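Local coordinates for aerobic respiration control sensor protein ArcB (Escherichia coli, PDB 2A0B) that relays phosphoryl groups in a four-step phosphorelay, through its histidine-containing phosphotransfer (HPt) domain, to activate the response regulator ArcA in anaerobic repression, at residues M16-L21 and K116-K121; V35-M40 and H110-L115; P41-V46 and H64-A69; Q79-Q84 and I101-E106. All coordinates share one frame; numbering follows the deposited sequence.

Interaction 1 (M16-L21 and K116-K121)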
loop_
_atom_site.group_PDB
_atom_site.type_symbol
_atom_site.label_atom_id
_atom_site.label_comp_id
_atom_site.label_asym_id
_atom_site.label_seq_id
_atom_site.Cartn_x
_atom_site.Cartn_y
_atom_site.Cartn_z
ATOM N N MET A 16 9.617 -5.584 -10.630
ATOM C CA MET A 16 9.622 -6.539 -9.520
ATOM C C MET A 16 8.616 -7.629 -9.814
ATOM O O MET A 16 8.840 -8.857 -9.661
ATOM C CB MET A 16 9.369 -5.889 -8.156
ATOM C CG MET A 16 9.151 -6.881 -7.008
ATOM S SD MET A 16 7.429 -7.378 -6.866
ATOM C CE MET A 16 7.294 -7.884 -5.156
ATOM N N LEU A 17 7.383 -7.286 -10.254
ATOM C CA LEU A 17 6.366 -8.272 -10.518
ATOM C C LEU A 17 6.774 -9.209 -11.664
ATOM O O LEU A 17 6.403 -10.398 -11.538
ATOM C CB LEU A 17 5.012 -7.553 -10.848
ATOM C CG LEU A 17 4.461 -6.951 -9.554
ATOM C CD1 LEU A 17 3.379 -5.910 -10.021
ATOM C CD2 LEU A 17 3.767 -7.916 -8.616
ATOM N N GLU A 18 7.421 -8.703 -12.689
ATOM C CA GLU A 18 7.770 -9.561 -13.820
ATOM C C GLU A 18 8.872 -10.548 -13.320
ATOM O O GLU A 18 8.741 -11.727 -13.717
ATOM C CB GLU A 18 8.246 -8.760 -15.002
ATOM C CG GLU A 18 6.980 -8.184 -15.678
ATOM C CD GLU A 18 7.219 -7.536 -17.021
ATOM O OE1 GLU A 18 8.353 -7.439 -17.523
ATOM O OE2 GLU A 18 6.184 -7.127 -17.623
ATOM N N GLN A 19 9.773 -10.009 -12.514
ATOM C CA GLN A 19 10.825 -10.949 -12.021
ATOM C C GLN A 19 10.141 -11.961 -11.129
ATOM O O GLN A 19 10.439 -13.214 -11.185
ATOM C CB GLN A 19 11.844 -10.136 -11.240
ATOM C CG GLN A 19 12.972 -11.003 -10.644
ATOM C CD GLN A 19 13.897 -10.170 -9.780
ATOM O OE1 GLN A 19 15.004 -9.857 -10.225
ATOM N NE2 GLN A 19 13.546 -9.825 -8.568
ATOM N N TYR A 20 9.233 -11.597 -10.242
ATOM C CA TYR A 20 8.515 -12.511 -9.399
ATOM C C TYR A 20 7.761 -13.582 -10.146
ATOM O O TYR A 20 7.793 -14.792 -9.738
ATOM C CB TYR A 20 7.570 -11.746 -8.465
ATOM C CG TYR A 20 8.274 -11.439 -7.166
ATOM C CD1 TYR A 20 9.583 -10.958 -7.127
ATOM C CD2 TYR A 20 7.614 -11.633 -5.973
ATOM C CE1 TYR A 20 10.225 -10.675 -5.932
ATOM C CE2 TYR A 20 8.238 -11.350 -4.766
ATOM C CZ TYR A 20 9.543 -10.875 -4.758
ATOM O OH TYR A 20 10.120 -10.617 -3.522
ATOM N N LEU A 21 7.138 -13.284 -11.266
ATOM C CA LEU A 21 6.401 -14.257 -12.055
ATOM C C LEU A 21 7.381 -15.341 -12.575
ATOM O O LEU A 21 6.958 -16.493 -12.645
ATOM C CB LEU A 21 5.679 -13.620 -13.240
ATOM C CG LEU A 21 4.274 -13.087 -12.875
ATOM C CD1 LEU A 21 3.802 -12.315 -14.110
ATOM C CD2 LEU A 21 3.308 -14.204 -12.531
ATOM N N LYS A 116 -4.728 -7.133 -9.653
ATOM C CA LYS A 116 -5.384 -8.418 -10.042
ATOM C C LYS A 116 -5.477 -8.508 -11.535
ATOM O O LYS A 116 -5.214 -9.525 -12.190
ATOM C CB LYS A 116 -6.752 -8.593 -9.435
ATOM C CG LYS A 116 -6.741 -8.983 -7.986
ATOM C CD LYS A 116 -8.093 -9.024 -7.344
ATOM C CE LYS A 116 -8.093 -9.515 -5.918
ATOM N NZ LYS A 116 -9.454 -9.404 -5.297
ATOM N N ALA A 117 -5.894 -7.415 -12.218
ATOM C CA ALA A 117 -6.023 -7.441 -13.651
ATOM C C ALA A 117 -4.719 -7.640 -14.365
ATOM O O ALA A 117 -4.628 -8.346 -15.361
ATOM C CB ALA A 117 -6.731 -6.125 -14.066
ATOM N N TRP A 118 -3.628 -7.045 -13.876
ATOM C CA TRP A 118 -2.318 -7.133 -14.476
ATOM C C TRP A 118 -1.829 -8.601 -14.352
ATOM O O TRP A 118 -1.293 -9.048 -15.379
ATOM C CB TRP A 118 -1.349 -6.192 -13.710
ATOM C CG TRP A 118 -0.015 -6.164 -14.398
ATOM C CD1 TRP A 118 0.391 -5.385 -15.427
ATOM C CD2 TRP A 118 1.088 -7.064 -14.117
ATOM N NE1 TRP A 118 1.678 -5.716 -15.822
ATOM C CE2 TRP A 118 2.103 -6.743 -15.005
ATOM C CE3 TRP A 118 1.242 -8.096 -13.177
ATOM C CZ2 TRP A 118 3.342 -7.401 -15.040
ATOM C CZ3 TRP A 118 2.474 -8.778 -13.204
ATOM C CH2 TRP A 118 3.464 -8.402 -14.088
ATOM N N VAL A 119 -2.099 -9.187 -13.212
ATOM C CA VAL A 119 -1.574 -10.567 -13.053
ATOM C C VAL A 119 -2.360 -11.496 -13.987
ATOM O O VAL A 119 -1.745 -12.422 -14.588
ATOM C CB VAL A 119 -1.679 -11.084 -11.632
ATOM C CG1 VAL A 119 -1.238 -12.566 -11.533
ATOM C CG2 VAL A 119 -0.813 -10.351 -10.623
ATOM N N ALA A 120 -3.645 -11.240 -14.109
ATOM C CA ALA A 120 -4.486 -12.025 -15.030
ATOM C C ALA A 120 -3.994 -11.922 -16.457
ATOM O O ALA A 120 -3.922 -12.954 -17.165
ATOM C CB ALA A 120 -5.938 -11.582 -14.966
ATOM N N LYS A 121 -3.601 -10.772 -16.955
ATOM C CA LYS A 121 -3.122 -10.552 -18.298
ATOM C C LYS A 121 -1.706 -11.055 -18.543
ATOM O O LYS A 121 -1.371 -11.547 -19.629
ATOM C CB LYS A 121 -3.194 -9.060 -18.630
ATOM C CG LYS A 121 -2.669 -8.683 -20.003
ATOM C CD LYS A 121 -3.488 -7.553 -20.627
ATOM C CE LYS A 121 -3.614 -7.770 -22.131
ATOM N NZ LYS A 121 -5.014 -8.164 -22.486
#
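W118 sends its indole toward helix 14-23 because its CG stands trans to the backbone N (chi1 -174°). In L17 and L21, CG stands opposite the carbonyl carbon, and in L21 (chi1 -87°) this carries CD1 to the ring. The six-membered half of the indole does the touching. L17 CB lies 3.7 Å from W118 CZ3 and is equally near CH2. L17 CD1 stands above one face of the ring, offset toward the rim. L21 CD1 reaches W118 CZ3 at 3.9 Å, and the two side chains run past each other in opposite directions. E18 comes in at the ring edge, where its CG lies 3.8 Å from W118 CZ2. Its extended chain crosses the indole at about a right angle. The carboxylate is nearly coplanar with the ring, with planes 24° apart, and E18 OE2 is 3.9 Å from W118 CZ2.

The HPt domain is a four-helix bundle. This contact lays the short helix 14-23, which precedes the four bundle helices, on the last turns of helix 93-122. The segment axes come within 11.9 Å, a wide spacing that the large indole spans. No hydrogen bond links the segments; L17 and L21 meet the indole through apolar contacts. Replacing W118 by an alanine would probably open a gap between the two helices and leave L17 CB and the L21 methyl without their aromatic partner, and E18 CG without the ring edge. L12 also touches the indole. L21 further packs on P26 and I29 of helix 26-52.

Interaction 2 (V35-M40 and H110-L115); sequences VFEKMM and HDVEVL
The F36 ring meets V112 at its edge, with V112 CG2 near the ring plane. M40 CG, from the same helix as F36, lies over one face of the ring, 3.3 Å above the plane and offset toward the rim. The contact belongs to the four-helix bundle of the HPt domain, where it packs helix 26-52 against helix 93-122.

V112 meets two neighbouring residues of the other helix, one with each methyl. CG2 lies 3.9 Å from F36 CE2 and just as near CD2. CG1, placed opposite the backbone N (chi1 162°), turns instead to E37 and lies 3.6 Å from E37 CG. One methyl thus meets the phenylalanine ring edge, the other the methylene of the glutamate. The CA atoms of E37 and V112 are 7.6 Å apart, close enough for the short valine to reach both residues.

F36 and V112 are buried. F36 also touches L75 and L78, so its ring reaches helix 76-85 as well. E37 sits at the margin of the contact. Its methylene packs on V112 while its acid end turns to helix 93-122 one turn further on, where E37 OE2 forms a salt bridge with K116 NZ.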
loop_
_atom_site.group_PDB
_atom_site.type_symbol
_atom_site.label_atom_id
_atom_site.label_comp_id
_atom_site.label_asym_id
_atom_site.label_seq_id
_atom_site.Cartn_x
_atom_site.Cartn_y
_atom_site.Cartn_z
ATOM N N VAL A 35 -4.278 -12.050 1.198
ATOM C CA VAL A 35 -4.009 -11.737 2.556
ATOM C C VAL A 35 -3.962 -10.172 2.755
ATOM O O VAL A 35 -4.548 -9.729 3.729
ATOM C CB VAL A 35 -2.660 -12.308 3.079
ATOM C CG1 VAL A 35 -2.310 -11.811 4.463
ATOM C CG2 VAL A 35 -2.886 -13.829 3.097
ATOM N N PHE A 36 -3.378 -9.529 1.805
ATOM C CA PHE A 36 -3.306 -8.019 1.890
ATOM C C PHE A 36 -4.737 -7.482 1.921
ATOM O O PHE A 36 -4.985 -6.602 2.781
ATOM C CB PHE A 36 -2.536 -7.508 0.707
ATOM C CG PHE A 36 -2.355 -5.994 0.679
ATOM C CD1 PHE A 36 -1.334 -5.416 1.396
ATOM C CD2 PHE A 36 -3.211 -5.249 -0.105
ATOM C CE1 PHE A 36 -1.188 -4.012 1.321
ATOM C CE2 PHE A 36 -3.084 -3.853 -0.143
ATOM C CZ PHE A 36 -2.060 -3.261 0.548
ATOM N N GLU A 37 -5.577 -7.981 1.014
ATOM C CA GLU A 37 -6.970 -7.442 1.050
ATOM C C GLU A 37 -7.706 -7.664 2.325
ATOM O O GLU A 37 -8.581 -6.908 2.778
ATOM C CB GLU A 37 -7.801 -8.151 -0.031
ATOM C CG GLU A 37 -7.522 -7.833 -1.470
ATOM C CD GLU A 37 -8.598 -8.594 -2.268
ATOM O OE1 GLU A 37 -9.733 -8.126 -2.304
ATOM O OE2 GLU A 37 -8.315 -9.692 -2.744
ATOM N N LYS A 38 -7.478 -8.801 3.059
ATOM C CA LYS A 38 -8.172 -9.014 4.301
ATOM C C LYS A 38 -7.632 -8.164 5.454
ATOM O O LYS A 38 -8.372 -7.968 6.400
ATOM C CB LYS A 38 -8.202 -10.499 4.684
ATOM C CG LYS A 38 -7.208 -11.080 5.631
ATOM C CD LYS A 38 -7.663 -12.478 6.086
ATOM C CE LYS A 38 -6.720 -13.547 5.559
ATOM N NZ LYS A 38 -7.234 -14.893 5.985
ATOM N N MET A 39 -6.342 -7.750 5.346
ATOM C CA MET A 39 -5.795 -7.018 6.476
ATOM C C MET A 39 -5.954 -5.482 6.340
ATOM O O MET A 39 -6.000 -4.810 7.366
ATOM C CB MET A 39 -4.285 -7.256 6.607
ATOM C CG MET A 39 -3.956 -8.764 6.751
ATOM S SD MET A 39 -4.724 -9.576 8.141
ATOM C CE MET A 39 -4.064 -8.712 9.520
ATOM N N MET A 40 -6.058 -5.072 5.088
ATOM C CA MET A 40 -6.066 -3.601 4.860
ATOM C C MET A 40 -7.211 -2.873 5.517
ATOM O O MET A 40 -6.953 -1.759 6.064
ATOM C CB MET A 40 -5.954 -3.286 3.385
ATOM C CG MET A 40 -4.594 -3.031 2.791
ATOM S SD MET A 40 -3.650 -1.727 3.647
ATOM C CE MET A 40 -3.915 -0.282 2.580
ATOM N N HIS A 110 -9.092 -0.057 -5.247
ATOM C CA HIS A 110 -8.827 0.115 -6.637
ATOM C C HIS A 110 -7.461 -0.338 -7.106
ATOM O O HIS A 110 -7.231 -0.927 -8.137
ATOM C CB HIS A 110 -9.108 1.617 -7.041
ATOM C CG HIS A 110 -8.611 2.003 -8.375
ATOM N ND1 HIS A 110 -9.280 1.684 -9.538
ATOM C CD2 HIS A 110 -7.521 2.674 -8.849
ATOM C CE1 HIS A 110 -8.646 2.107 -10.597
ATOM N NE2 HIS A 110 -7.558 2.735 -10.218
ATOM N N ASP A 111 -6.416 0.013 -6.278
ATOM C CA ASP A 111 -5.065 -0.401 -6.584
ATOM C C ASP A 111 -5.024 -1.998 -6.524
ATOM O O ASP A 111 -4.358 -2.425 -7.473
ATOM C CB ASP A 111 -4.117 0.113 -5.497
ATOM C CG ASP A 111 -3.689 1.567 -5.588
ATOM O OD1 ASP A 111 -4.663 2.367 -5.809
ATOM O OD2 ASP A 111 -2.552 2.032 -5.558
ATOM N N VAL A 112 -5.745 -2.534 -5.608
ATOM C CA VAL A 112 -5.711 -4.072 -5.628
ATOM C C VAL A 112 -6.369 -4.593 -6.879
ATOM O O VAL A 112 -5.889 -5.515 -7.566
ATOM C CB VAL A 112 -6.406 -4.558 -4.389
ATOM C CG1 VAL A 112 -6.853 -6.036 -4.466
ATOM C CG2 VAL A 112 -5.592 -4.298 -3.105
ATOM N N GLU A 113 -7.512 -3.938 -7.327
ATOM C CA GLU A 113 -8.106 -4.431 -8.574
ATOM C C GLU A 113 -7.250 -4.294 -9.772
ATOM O O GLU A 113 -7.230 -5.050 -10.755
ATOM C CB GLU A 113 -9.431 -3.600 -8.818
ATOM C CG GLU A 113 -10.461 -3.934 -7.795
ATOM C CD GLU A 113 -11.678 -3.006 -7.756
ATOM O OE1 GLU A 113 -11.597 -1.922 -8.354
ATOM O OE2 GLU A 113 -12.657 -3.383 -7.124
ATOM N N VAL A 114 -6.408 -3.233 -9.944
ATOM C CA VAL A 114 -5.459 -3.001 -10.969
ATOM C C VAL A 114 -4.344 -4.129 -10.935
ATOM O O VAL A 114 -4.052 -4.562 -12.014
ATOM C CB VAL A 114 -4.799 -1.606 -10.859
ATOM C CG1 VAL A 114 -3.684 -1.427 -11.841
ATOM C CG2 VAL A 114 -5.922 -0.577 -11.229
ATOM N N LEU A 115 -3.922 -4.458 -9.750
ATOM C CA LEU A 115 -2.871 -5.560 -9.719
ATOM C C LEU A 115 -3.526 -6.871 -10.101
ATOM O O LEU A 115 -2.897 -7.568 -10.920
ATOM C CB LEU A 115 -2.291 -5.517 -8.321
ATOM C CG LEU A 115 -1.331 -6.751 -8.046
ATOM C CD1 LEU A 115 -0.253 -6.681 -9.034
ATOM C CD2 LEU A 115 -0.937 -6.651 -6.572
#

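Interaction 3 (P41-V46 and H64-A69)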
loop_
_atom_site.group_PDB
_atom_site.type_symbol
_atom_site.label_atom_id
_atom_site.label_comp_id
_atom_site.label_asym_id
_atom_site.label_seq_id
_atom_site.Cartn_x
_atom_site.Cartn_y
_atom_site.Cartn_z
ATOM N N PRO A 41 -8.420 -3.388 5.565
ATOM C CA PRO A 41 -9.485 -2.671 6.259
ATOM C C PRO A 41 -9.114 -2.313 7.675
ATOM O O PRO A 41 -9.293 -1.166 8.193
ATOM C CB PRO A 41 -10.721 -3.577 6.210
ATOM C CG PRO A 41 -10.458 -4.426 5.025
ATOM C CD PRO A 41 -8.946 -4.627 4.950
ATOM N N GLY A 42 -8.533 -3.243 8.451
ATOM C CA GLY A 42 -8.110 -3.020 9.785
ATOM C C GLY A 42 -6.921 -2.091 9.888
ATOM O O GLY A 42 -6.854 -1.284 10.835
ATOM N N TYR A 43 -5.955 -2.124 8.973
ATOM C CA TYR A 43 -4.797 -1.263 8.979
ATOM C C TYR A 43 -5.293 0.219 8.749
ATOM O O TYR A 43 -4.764 1.065 9.448
ATOM C CB TYR A 43 -3.734 -1.617 7.941
ATOM C CG TYR A 43 -3.036 -3.003 8.156
ATOM C CD1 TYR A 43 -3.214 -3.674 9.318
ATOM C CD2 TYR A 43 -2.292 -3.419 7.062
ATOM C CE1 TYR A 43 -2.539 -4.933 9.477
ATOM C CE2 TYR A 43 -1.591 -4.678 7.184
ATOM C CZ TYR A 43 -1.813 -5.297 8.382
ATOM O OH TYR A 43 -1.128 -6.557 8.591
ATOM N N VAL A 44 -6.243 0.316 7.846
ATOM C CA VAL A 44 -6.672 1.746 7.574
ATOM C C VAL A 44 -7.491 2.234 8.750
ATOM O O VAL A 44 -7.289 3.398 9.169
ATOM C CB VAL A 44 -7.412 1.766 6.253
ATOM C CG1 VAL A 44 -8.162 3.135 6.098
ATOM C CG2 VAL A 44 -6.536 1.617 5.028
ATOM N N SER A 45 -8.314 1.399 9.385
ATOM C CA SER A 45 -9.039 1.810 10.569
ATOM C C SER A 45 -8.114 2.218 11.700
ATOM O O SER A 45 -8.361 3.168 12.463
ATOM C CB SER A 45 -10.042 0.745 11.016
ATOM O OG SER A 45 -10.925 0.475 9.934
ATOM N N VAL A 46 -6.980 1.528 11.900
ATOM C CA VAL A 46 -6.018 1.899 12.925
ATOM C C VAL A 46 -5.361 3.232 12.567
ATOM O O VAL A 46 -5.178 4.052 13.473
ATOM C CB VAL A 46 -4.924 0.821 13.124
ATOM C CG1 VAL A 46 -3.776 1.302 13.994
ATOM C CG2 VAL A 46 -5.610 -0.404 13.749
ATOM N N HIS A 64 4.383 2.446 8.582
ATOM C CA HIS A 64 5.509 1.519 8.290
ATOM C C HIS A 64 4.973 0.108 8.034
ATOM O O HIS A 64 5.546 -0.521 7.100
ATOM C CB HIS A 64 6.337 1.519 9.583
ATOM C CG HIS A 64 7.585 0.652 9.448
ATOM N ND1 HIS A 64 8.620 0.937 8.619
ATOM C CD2 HIS A 64 7.836 -0.539 10.072
ATOM C CE1 HIS A 64 9.560 -0.047 8.734
ATOM N NE2 HIS A 64 9.073 -0.891 9.600
ATOM N N LYS A 65 4.001 -0.317 8.782
ATOM C CA LYS A 65 3.435 -1.670 8.552
ATOM C C LYS A 65 2.823 -1.775 7.163
ATOM O O LYS A 65 3.082 -2.702 6.377
ATOM C CB LYS A 65 2.449 -1.974 9.643
ATOM C CG LYS A 65 1.992 -3.415 9.857
ATOM C CD LYS A 65 0.848 -3.465 10.867
ATOM C CE LYS A 65 1.299 -2.938 12.219
ATOM N NZ LYS A 65 0.191 -2.875 13.213
ATOM N N ILE A 66 2.028 -0.723 6.790
ATOM C CA ILE A 66 1.463 -0.792 5.435
ATOM C C ILE A 66 2.475 -0.691 4.384
ATOM O O ILE A 66 2.354 -1.302 3.283
ATOM C CB ILE A 66 0.402 0.397 5.351
ATOM C CG1 ILE A 66 -0.772 0.077 6.238
ATOM C CG2 ILE A 66 -0.035 0.555 3.910
ATOM C CD1 ILE A 66 -1.623 1.337 6.563
ATOM N N LYS A 67 3.556 0.117 4.443
ATOM C CA LYS A 67 4.605 0.299 3.516
ATOM C C LYS A 67 5.211 -1.147 3.191
ATOM O O LYS A 67 5.377 -1.414 2.033
ATOM C CB LYS A 67 5.709 1.208 4.060
ATOM C CG LYS A 67 6.851 1.356 3.089
ATOM C CD LYS A 67 8.076 2.034 3.674
ATOM C CE LYS A 67 9.236 2.068 2.676
ATOM N NZ LYS A 67 10.439 2.553 3.452
ATOM N N GLY A 68 5.477 -1.775 4.322
ATOM C CA GLY A 68 6.099 -3.136 4.081
ATOM C C GLY A 68 5.128 -4.090 3.396
ATOM O O GLY A 68 5.549 -4.848 2.469
ATOM N N ALA A 69 3.915 -4.145 3.879
ATOM C CA ALA A 69 2.843 -5.012 3.363
ATOM C C ALA A 69 2.632 -4.764 1.906
ATOM O O ALA A 69 2.649 -5.607 1.010
ATOM C CB ALA A 69 1.567 -4.937 4.164
#
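Y43 and I66 mark the nearest point of the two backbones, with CA atoms 7.2 Å apart. The helices run nearly antiparallel: the angle between segment directions is 152°, and the axes approach to 10.8 Å. Helix 26-52 is kinked at P41, where the N atoms of P41 and G42 make no bond to the turn before. Just after the kink the regular helix bonds resume, with S45 N bonded to P41 O.

Y43 carries most of the contact. In the conformer described, one of two, K65 brings CD over one face of the tyrosine ring, offset toward the rim, and the two side chains cross at about a right angle. K65 CD sits 4.2 Å from the Y43 ring centroid and 22° off its normal, a CH-pi contact. In the same conformer the chain bends at chi3, and K65 NZ makes a salt bridge with E62. I66 meets the base of the tyrosine side chain: its CG1 lies 3.8 Å from Y43 CB, and its CD1 is near the same carbon. A69 CB is at the ring edge, 4.4 Å from Y43 CE2.

These are two helices of the HPt four-helix bundle. Helix 56-72 carries H64, the phosphorylation site, whose ND1 is hydrogen-bonded to Q86 OE1. H64 takes no part in the packing against residues 41-46. No hydrogen bond crosses between the segments. Tyrosine, lysine methylenes, isoleucine and alanine hold this pair through apolar and CH-pi contacts, while the lysine charge is met by E62 on its own helix.

Interaction 4 (Q79-Q84 and I101-E106). With ZN (zinc ion), chain B.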
loop_
_atom_site.group_PDB
_atom_site.type_symbol
_atom_site.label_atom_id
_atom_site.label_comp_id
_atom_site.label_asym_id
_atom_site.label_seq_id
_atom_site.Cartn_x
_atom_site.Cartn_y
_atom_site.Cartn_z
ATOM N N GLN A 79 2.882 1.780 -1.403
ATOM C CA GLN A 79 4.140 1.779 -0.612
ATOM C C GLN A 79 4.724 3.191 -0.405
ATOM O O GLN A 79 5.090 3.506 0.727
ATOM C CB GLN A 79 5.159 0.913 -1.389
ATOM C CG GLN A 79 6.435 0.683 -0.557
ATOM C CD GLN A 79 7.491 0.010 -1.407
ATOM O OE1 GLN A 79 8.360 -0.657 -0.823
ATOM N NE2 GLN A 79 7.499 0.120 -2.697
ATOM N N GLN A 80 4.601 3.977 -1.459
ATOM C CA GLN A 80 5.100 5.371 -1.379
ATOM C C GLN A 80 4.226 6.207 -0.454
ATOM O O GLN A 80 4.758 6.988 0.378
ATOM C CB GLN A 80 5.208 5.992 -2.756
ATOM C CG GLN A 80 5.793 7.407 -2.723
ATOM C CD GLN A 80 7.092 7.548 -1.964
ATOM O OE1 GLN A 80 7.926 6.611 -1.934
ATOM N NE2 GLN A 80 7.317 8.702 -1.314
ATOM N N LEU A 81 2.900 5.967 -0.466
ATOM C CA LEU A 81 2.079 6.681 0.550
ATOM C C LEU A 81 2.414 6.349 1.970
ATOM O O LEU A 81 2.435 7.033 2.974
ATOM C CB LEU A 81 0.563 6.387 0.369
ATOM C CG LEU A 81 -0.116 7.158 -0.741
ATOM C CD1 LEU A 81 -1.551 6.663 -0.809
ATOM C CD2 LEU A 81 -0.005 8.634 -0.371
ATOM N N GLY A 82 2.722 4.996 2.191
ATOM C CA GLY A 82 3.051 4.567 3.548
ATOM C C GLY A 82 4.457 5.132 3.870
ATOM O O GLY A 82 4.546 5.461 5.060
ATOM N N GLN A 83 5.328 5.274 2.946
ATOM C CA GLN A 83 6.633 5.902 3.220
ATOM C C GLN A 83 6.421 7.356 3.683
ATOM O O GLN A 83 6.985 7.755 4.708
ATOM C CB GLN A 83 7.516 5.825 1.994
ATOM C CG GLN A 83 8.770 6.680 2.101
ATOM C CD GLN A 83 9.733 6.143 3.127
ATOM O OE1 GLN A 83 9.601 5.024 3.612
ATOM N NE2 GLN A 83 10.737 6.946 3.514
ATOM N N GLN A 84 5.534 8.067 2.943
ATOM C CA GLN A 84 5.291 9.467 3.403
ATOM C C GLN A 84 4.663 9.505 4.759
ATOM O O GLN A 84 5.098 10.293 5.639
ATOM C CB GLN A 84 4.351 10.151 2.375
ATOM C CG GLN A 84 5.014 10.389 1.047
ATOM C CD GLN A 84 4.056 10.646 -0.107
ATOM O OE1 GLN A 84 4.483 10.660 -1.252
ATOM N NE2 GLN A 84 2.756 10.741 0.083
ATOM N N ILE A 101 -3.643 9.763 4.459
ATOM C CA ILE A 101 -4.452 8.730 5.072
ATOM C C ILE A 101 -5.730 8.583 4.274
ATOM O O ILE A 101 -6.220 7.542 3.907
ATOM C CB ILE A 101 -4.644 8.904 6.561
ATOM C CG1 ILE A 101 -3.243 8.744 7.252
ATOM C CG2 ILE A 101 -5.762 8.029 7.082
ATOM C CD1 ILE A 101 -3.347 9.088 8.745
ATOM N N GLU A 102 -6.474 9.749 4.077
ATOM C CA GLU A 102 -7.698 9.645 3.290
ATOM C C GLU A 102 -7.473 9.161 1.882
ATOM O O GLU A 102 -8.320 8.411 1.358
ATOM C CB GLU A 102 -8.256 11.114 3.223
ATOM C CG GLU A 102 -9.593 11.117 2.493
ATOM C CD GLU A 102 -10.742 10.379 3.116
ATOM O OE1 GLU A 102 -10.844 10.078 4.331
ATOM O OE2 GLU A 102 -11.632 10.048 2.298
ATOM N N GLU A 103 -6.446 9.539 1.167
ATOM C CA GLU A 103 -6.074 9.110 -0.147
ATOM C C GLU A 103 -5.912 7.548 -0.146
ATOM O O GLU A 103 -6.507 6.877 -0.967
ATOM C CB GLU A 103 -4.784 9.736 -0.575
ATOM C CG GLU A 103 -4.421 9.351 -1.979
ATOM C CD GLU A 103 -3.108 9.911 -2.390
ATOM O OE1 GLU A 103 -2.569 10.941 -1.821
ATOM O OE2 GLU A 103 -2.470 9.414 -3.349
ATOM N N MET A 104 -5.155 7.139 0.870
ATOM C CA MET A 104 -5.020 5.644 1.015
ATOM C C MET A 104 -6.338 4.962 1.208
ATOM O O MET A 104 -6.634 3.932 0.560
ATOM C CB MET A 104 -4.171 5.344 2.280
ATOM C CG MET A 104 -4.124 3.816 2.489
ATOM S SD MET A 104 -2.491 3.182 1.989
ATOM C CE MET A 104 -1.575 3.985 3.317
ATOM N N LYS A 105 -7.220 5.445 2.091
ATOM C CA LYS A 105 -8.492 4.865 2.423
ATOM C C LYS A 105 -9.342 4.751 1.156
ATOM O O LYS A 105 -10.037 3.752 0.898
ATOM C CB LYS A 105 -9.182 5.724 3.484
ATOM C CG LYS A 105 -10.630 5.288 3.759
ATOM C CD LYS A 105 -11.211 6.224 4.822
ATOM C CE LYS A 105 -12.332 5.537 5.592
ATOM N NZ LYS A 105 -13.122 6.531 6.394
ATOM N N GLU A 106 -9.359 5.847 0.392
ATOM C CA GLU A 106 -10.222 5.887 -0.784
ATOM C C GLU A 106 -9.738 5.021 -1.921
ATOM O O GLU A 106 -10.587 4.582 -2.720
ATOM C CB GLU A 106 -10.375 7.345 -1.363
ATOM C CG GLU A 106 -11.193 8.218 -0.414
ATOM C CD GLU A 106 -11.329 9.681 -0.921
ATOM O OE1 GLU A 106 -11.156 9.948 -2.099
ATOM O OE2 GLU A 106 -11.594 10.473 -0.006
HETATM ZN ZN ZN B . -2.965 7.708 -4.424
#
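L81 has the most surface covered here, followed by M104 and E103. L81 fits its branched end against both of those residues of helix 93-122. Both methyls lie over the same face of the E103 carboxylate, CD2 nearer OE1 and CD1 nearer OE2. L81 CD2 lies 3.7 Å from E103 OE1, while L81 CD1 is 3.9 Å from E103 OE2. Both methyls are also near E103 CD. The side chains approach at a slant. L81 CD1 also meets M104, 4.0 Å from its backbone N and 4.3 Å from its CB. The CA atoms of L81 and M104 are 7.2 Å apart. M104 is buried and faces the bundle interior, where it also meets M40, I66, L78 and I85.

E103 reaches out with CG trans to the backbone N (chi1 -177°) and an extended chain beyond. This puts its acid group at the zinc ion, bound by E103 OE2 at 2.1 Å. H77 and E107 complete the three protein ligands seen at the metal. Helices 76-85 and 93-122, two members of the HPt four-helix bundle, are thus joined both by packing and through zinc. An alanine in place of L81 would probably open a gap between the helices and take the apolar cover from that face of the E103 carboxylate and from M104 CB.

No hydrogen bond crosses between the segments. E103 divides its roles: OE2 binds the metal, and one face of the carboxylate packs on the two leucine methyls. The zinc charge would be expected to polarise this carboxylate and favour its ionised form even beside the apolar leucine.

Overall arrangement
After the short helix 7-11 comes helix 14-23, which interaction 1 joins to the end of helix 93-122. This closes a loop over nearly the whole domain, and the other three nest inside it. Interaction 2 closes the next loop, between helix 26-52 and helix 93-122. Interactions 3 and 4 lie within that loop in series: interaction 3 pairs helices 26-52 and 56-72, then interaction 4 pairs helices 76-85 and 93-122. None cross. M40, I66 and M104 link interactions 2, 3 and 4 in the bundle interior. K67 and Q83 add a probable hydrogen bond between interactions 3 and 4. Interactions 1 and 3 lie on opposite sides of the chain's centre.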